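Local structure of tRNA threonylcarbamoyladenosine biosynthesis protein TsaB (Pseudomonas aeruginosa, 5BR9) at residues V98-R110 with A122-Y136. The protein probably takes part in making the threonylcarbamoyladenosine modification of tRNA, as a TsaB member of the KAE1/TsaD family. Sequence-based numbering, arbitrary orientation.
Sequences VLAVSDLAILAQR and AAIDARMDEVYWGCY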
loop_
_atom_site.group_PDB
_atom_site.type_symbol
_atom_site.label_atom_id
_atom_site.label_comp_id
_atom_site.label_asym_id
_atom_site.label_seq_id
_atom_site.Cartn_x
_atom_site.Cartn_y
_atom_site.Cartn_z
ATOM N N VAL A 98 10.310 11.543 1.994
ATOM C CA VAL A 98 8.886 11.571 2.317
ATOM C C VAL A 98 8.704 12.171 3.701
ATOM O O VAL A 98 9.569 12.050 4.563
ATOM C CB VAL A 98 8.203 10.172 2.273
ATOM C CG1 VAL A 98 8.498 9.455 0.997
ATOM C CG2 VAL A 98 8.538 9.337 3.478
ATOM N N LEU A 99 7.544 12.782 3.892
ATOM C CA LEU A 99 7.150 13.443 5.125
ATOM C C LEU A 99 5.859 12.832 5.676
ATOM O O LEU A 99 4.777 13.064 5.144
ATOM C CB LEU A 99 6.943 14.939 4.870
ATOM C CG LEU A 99 8.182 15.750 4.501
ATOM C CD1 LEU A 99 7.815 17.069 3.843
ATOM C CD2 LEU A 99 8.976 16.011 5.760
ATOM N N ALA A 100 5.975 12.052 6.744
ATOM C CA ALA A 100 4.806 11.473 7.388
ATOM C C ALA A 100 4.184 12.520 8.328
ATOM O O ALA A 100 4.866 13.108 9.152
ATOM C CB ALA A 100 5.187 10.221 8.147
ATOM N N VAL A 101 2.890 12.775 8.177
ATOM C CA VAL A 101 2.217 13.791 8.964
ATOM C C VAL A 101 0.944 13.215 9.570
ATOM O O VAL A 101 0.158 12.526 8.898
ATOM C CB VAL A 101 1.895 15.037 8.115
ATOM C CG1 VAL A 101 1.114 16.049 8.924
ATOM C CG2 VAL A 101 3.164 15.660 7.559
ATOM N N SER A 102 0.745 13.503 10.848
ATOM C CA SER A 102 -0.408 13.007 11.555
ATOM C C SER A 102 -1.707 13.576 11.025
ATOM O O SER A 102 -1.833 14.774 10.835
ATOM C CB SER A 102 -0.291 13.331 13.054
ATOM O OG SER A 102 -1.533 13.105 13.675
ATOM N N ASP A 103 -2.705 12.714 10.860
ATOM C CA ASP A 103 -4.018 13.178 10.471
ATOM C C ASP A 103 -4.746 13.967 11.563
ATOM O O ASP A 103 -5.623 14.771 11.255
ATOM C CB ASP A 103 -4.864 12.003 10.005
ATOM C CG ASP A 103 -4.570 11.647 8.545
ATOM O OD1 ASP A 103 -3.871 10.658 8.280
ATOM O OD2 ASP A 103 -5.048 12.375 7.656
ATOM N N LEU A 104 -4.379 13.756 12.826
ATOM C CA LEU A 104 -4.912 14.588 13.916
ATOM C C LEU A 104 -4.388 16.030 13.767
ATOM O O LEU A 104 -5.153 16.998 13.882
ATOM C CB LEU A 104 -4.527 13.991 15.297
ATOM C CG LEU A 104 -5.192 12.639 15.639
ATOM C CD1 LEU A 104 -4.483 11.907 16.761
ATOM C CD2 LEU A 104 -6.684 12.804 15.989
ATOM N N ALA A 105 -3.095 16.171 13.467
ATOM C CA ALA A 105 -2.519 17.494 13.183
ATOM C C ALA A 105 -3.192 18.120 11.971
ATOM O O ALA A 105 -3.532 19.308 11.993
ATOM C CB ALA A 105 -0.998 17.407 12.963
ATOM N N ILE A 106 -3.420 17.321 10.929
ATOM C CA ILE A 106 -4.018 17.880 9.722
ATOM C C ILE A 106 -5.403 18.462 10.030
ATOM O O ILE A 106 -5.748 19.563 9.576
ATOM C CB ILE A 106 -4.083 16.834 8.602
ATOM C CG1 ILE A 106 -2.674 16.385 8.230
ATOM C CG2 ILE A 106 -4.784 17.413 7.395
ATOM C CD1 ILE A 106 -2.657 15.129 7.377
ATOM N N LEU A 107 -6.194 17.711 10.794
ATOM C CA LEU A 107 -7.494 18.187 11.273
ATOM C C LEU A 107 -7.372 19.504 12.033
ATOM O O LEU A 107 -8.211 20.377 11.907
ATOM C CB LEU A 107 -8.121 17.176 12.217
ATOM C CG LEU A 107 -8.896 15.995 11.683
ATOM C CD1 LEU A 107 -9.422 15.224 12.907
ATOM C CD2 LEU A 107 -10.015 16.491 10.786
ATOM N N ALA A 108 -6.367 19.582 12.898
ATOM C CA ALA A 108 -6.148 20.753 13.726
ATOM C C ALA A 108 -5.821 21.940 12.831
ATOM O O ALA A 108 -6.398 23.010 12.983
ATOM C CB ALA A 108 -5.036 20.499 14.718
ATOM N N GLN A 109 -4.920 21.723 11.873
ATOM C CA GLN A 109 -4.516 22.778 10.962
ATOM C C GLN A 109 -5.726 23.215 10.139
ATOM O O GLN A 109 -5.917 24.416 9.893
ATOM C CB GLN A 109 -3.389 22.324 10.033
ATOM C CG GLN A 109 -2.715 23.488 9.307
ATOM C CD GLN A 109 -1.850 24.300 10.250
ATOM O OE1 GLN A 109 -1.320 23.767 11.220
ATOM N NE2 GLN A 109 -1.715 25.589 9.983
ATOM N N ARG A 110 -6.555 22.255 9.728
ATOM C CA ARG A 110 -7.762 22.614 8.978
ATOM C C ARG A 110 -8.747 23.426 9.812
ATOM O O ARG A 110 -9.308 24.419 9.335
ATOM C CB ARG A 110 -8.472 21.375 8.445
ATOM C CG ARG A 110 -9.751 21.720 7.691
ATOM C CD ARG A 110 -10.264 20.565 6.879
ATOM N NE ARG A 110 -11.388 20.974 6.039
ATOM C CZ ARG A 110 -12.088 20.147 5.271
ATOM N NH1 ARG A 110 -11.782 18.855 5.225
ATOM N NH2 ARG A 110 -13.091 20.614 4.546
ATOM N N ALA A 122 -8.276 17.373 18.538
ATOM C CA ALA A 122 -8.627 16.531 17.407
ATOM C C ALA A 122 -8.958 15.121 17.887
ATOM O O ALA A 122 -8.239 14.548 18.696
ATOM C CB ALA A 122 -7.503 16.515 16.396
ATOM N N ALA A 123 -10.067 14.582 17.404
ATOM C CA ALA A 123 -10.476 13.233 17.757
ATOM C C ALA A 123 -10.995 12.523 16.527
ATOM O O ALA A 123 -11.898 13.019 15.860
ATOM C CB ALA A 123 -11.559 13.244 18.867
ATOM N N ILE A 124 -10.411 11.362 16.245
ATOM C CA ILE A 124 -10.785 10.527 15.110
ATOM C C ILE A 124 -11.266 9.188 15.635
ATOM O O ILE A 124 -10.600 8.560 16.459
ATOM C CB ILE A 124 -9.599 10.353 14.127
ATOM C CG1 ILE A 124 -9.244 11.695 13.474
ATOM C CG2 ILE A 124 -9.925 9.289 13.088
ATOM C CD1 ILE A 124 -7.974 11.655 12.627
ATOM N N ASP A 125 -12.405 8.737 15.137
ATOM C CA ASP A 125 -12.983 7.491 15.586
ATOM C C ASP A 125 -11.995 6.366 15.342
ATOM O O ASP A 125 -11.392 6.291 14.287
ATOM C CB ASP A 125 -14.286 7.175 14.854
ATOM C CG ASP A 125 -15.047 6.044 15.513
ATOM O OD1 ASP A 125 -15.921 5.436 14.873
ATOM O OD2 ASP A 125 -14.730 5.725 16.670
ATOM N N ALA A 126 -11.783 5.539 16.355
ATOM C CA ALA A 126 -10.960 4.342 16.218
ATOM C C ALA A 126 -11.879 3.145 16.290
ATOM O O ALA A 126 -13.069 3.276 16.589
ATOM C CB ALA A 126 -9.888 4.274 17.310
ATOM N N ARG A 127 -11.351 1.973 16.007
ATOM C CA ARG A 127 -12.168 0.777 16.167
ATOM C C ARG A 127 -12.401 0.509 17.661
ATOM O O ARG A 127 -11.655 0.991 18.523
ATOM C CB ARG A 127 -11.493 -0.423 15.495
ATOM N N MET A 128 -13.457 -0.230 17.961
ATOM C CA MET A 128 -13.613 -0.894 19.256
ATOM C C MET A 128 -13.776 0.052 20.446
ATOM O O MET A 128 -13.094 -0.070 21.462
ATOM C CB MET A 128 -12.430 -1.846 19.493
ATOM C CG MET A 128 -12.366 -2.989 18.484
ATOM S SD MET A 128 -14.006 -3.673 18.077
ATOM C CE MET A 128 -14.102 -3.298 16.323
ATOM N N ASP A 129 -14.715 0.975 20.308
ATOM C CA ASP A 129 -15.151 1.838 21.402
ATOM C C ASP A 129 -14.026 2.721 21.918
ATOM O O ASP A 129 -13.990 3.064 23.098
ATOM C CB ASP A 129 -15.735 1.012 22.560
ATOM C CG ASP A 129 -16.699 1.819 23.409
ATOM O OD1 ASP A 129 -17.293 2.765 22.846
ATOM O OD2 ASP A 129 -16.865 1.528 24.626
ATOM N N GLU A 130 -13.123 3.103 21.023
ATOM C CA GLU A 130 -12.069 4.043 21.370
ATOM C C GLU A 130 -11.942 5.130 20.309
ATOM O O GLU A 130 -12.450 4.990 19.196
ATOM C CB GLU A 130 -10.724 3.338 21.529
ATOM C CG GLU A 130 -10.682 2.337 22.680
ATOM C CD GLU A 130 -9.300 1.760 22.871
ATOM O OE1 GLU A 130 -8.688 1.310 21.874
ATOM O OE2 GLU A 130 -8.828 1.760 24.021
ATOM N N VAL A 131 -11.250 6.207 20.667
ATOM C CA VAL A 131 -10.941 7.270 19.730
ATOM C C VAL A 131 -9.465 7.589 19.755
ATOM O O VAL A 131 -8.819 7.535 20.805
ATOM C CB VAL A 131 -11.771 8.560 20.022
ATOM C CG1 VAL A 131 -13.259 8.316 19.849
ATOM C CG2 VAL A 131 -11.490 9.060 21.442
ATOM N N TYR A 132 -8.952 7.984 18.595
ATOM C CA TYR A 132 -7.657 8.601 18.509
ATOM C C TYR A 132 -7.795 10.051 18.941
ATOM O O TYR A 132 -8.779 10.707 18.596
ATOM C CB TYR A 132 -7.123 8.505 17.092
ATOM C CG TYR A 132 -6.890 7.094 16.597
ATOM C CD1 TYR A 132 -5.848 6.318 17.102
ATOM C CD2 TYR A 132 -7.725 6.526 15.646
ATOM C CE1 TYR A 132 -5.624 5.023 16.642
ATOM C CE2 TYR A 132 -7.510 5.232 15.186
ATOM C CZ TYR A 132 -6.464 4.481 15.692
ATOM O OH TYR A 132 -6.255 3.194 15.226
ATOM N N TRP A 133 -6.814 10.536 19.707
ATOM C CA TRP A 133 -6.912 11.810 20.415
ATOM C C TRP A 133 -5.595 12.579 20.415
ATOM O O TRP A 133 -4.563 12.017 20.741
ATOM C CB TRP A 133 -7.368 11.545 21.848
ATOM C CG TRP A 133 -7.439 12.744 22.742
ATOM C CD1 TRP A 133 -6.480 13.171 23.633
ATOM C CD2 TRP A 133 -8.531 13.650 22.868
ATOM N NE1 TRP A 133 -6.923 14.278 24.311
ATOM C CE2 TRP A 133 -8.172 14.604 23.854
ATOM C CE3 TRP A 133 -9.786 13.751 22.248
ATOM C CZ2 TRP A 133 -9.018 15.647 24.226
ATOM C CZ3 TRP A 133 -10.625 14.791 22.614
ATOM C CH2 TRP A 133 -10.239 15.721 23.601
ATOM N N GLY A 134 -5.643 13.863 20.056
ATOM C CA GLY A 134 -4.467 14.723 20.048
ATOM C C GLY A 134 -4.861 16.188 20.109
ATOM O O GLY A 134 -5.736 16.646 19.365
ATOM N N CYS A 135 -4.246 16.921 21.029
ATOM C CA CYS A 135 -4.553 18.321 21.209
ATOM C C CYS A 135 -3.442 19.174 20.625
ATOM O O CYS A 135 -2.256 18.874 20.792
ATOM C CB CYS A 135 -4.772 18.650 22.685
ATOM S SG CYS A 135 -6.227 17.867 23.407
ATOM N N TYR A 136 -3.846 20.245 19.948
ATOM C CA TYR A 136 -2.933 21.050 19.158
ATOM C C TYR A 136 -3.128 22.525 19.465
ATOM O O TYR A 136 -4.238 22.950 19.783
ATOM C CB TYR A 136 -3.149 20.768 17.652
ATOM C CG TYR A 136 -2.589 19.430 17.227
ATOM C CD1 TYR A 136 -1.357 19.353 16.589
ATOM C CD2 TYR A 136 -3.276 18.232 17.491
ATOM C CE1 TYR A 136 -0.811 18.134 16.208
ATOM C CE2 TYR A 136 -2.733 16.981 17.106
ATOM C CZ TYR A 136 -1.497 16.953 16.460
ATOM O OH TYR A 136 -0.912 15.764 16.092
#
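The side chain of Tyr-136 lies along helix 103-115, beside Leu-104, Ala-105 and Ala-108. CB starts at the methyl of Ala-108, with Tyr-136 CB and Ala-108 CB 3.5 Å apart. Because CG stands beside the backbone N (chi1 -74°), the ring then runs back toward the first turn of the helix. CE2 passes the carbonyl carbon and CB of Leu-104, while Tyr-136 CE1 comes within 3.3 Å of Ala-105 CB, a tight contact. One face is covered by Ala-105 CA, 3.8 Å from the Tyr-136 ring centroid and 25° off the normal, which meets the geometry of a CH-pi contact. At the tip, Tyr-136 OH is 3.6 Å from Ser-102 OG; both hydroxyls hydrogen-bond to Glu-149 OE2 on strand 142-152, so one carboxylate oxygen links them. Ser-102 is also the N-cap, its OG accepting weak bonds from Leu-104 N and Ala-105 N.

The topology is that of the ASKHA (actin-like ATPase) fold: strand 98-101 belongs to one sheet, and helix 103-115 leads from it to strand 119-125 of the second. That strand pairs antiparallel with strand 131-139, as reciprocal bonds between Ala-122 and Gly-134 demonstrate. The helix segment crosses strand segment 131-136 at -48°, with the axes 8.5 Å apart at closest approach.

Leu-104 fills the middle of this interface, CD1 turned to strand 131-139 and CD2 mainly to strand 119-125. CD1 rests on the backbone around Trp-133 and Gly-134, whereas Leu-104 CD2 reaches Ile-124 CG1 (3.8 Å) and the methyl of Ala-122. Leu-107 CD1 meets the same Ile-124 CG1 at 3.6 Å, its side chain slanting across that of the isoleucine. One turn earlier in the helix, Asp-103 CB touches Ile-124 CD1, while its OD1 accepts a hydrogen bond from Gly-73 N.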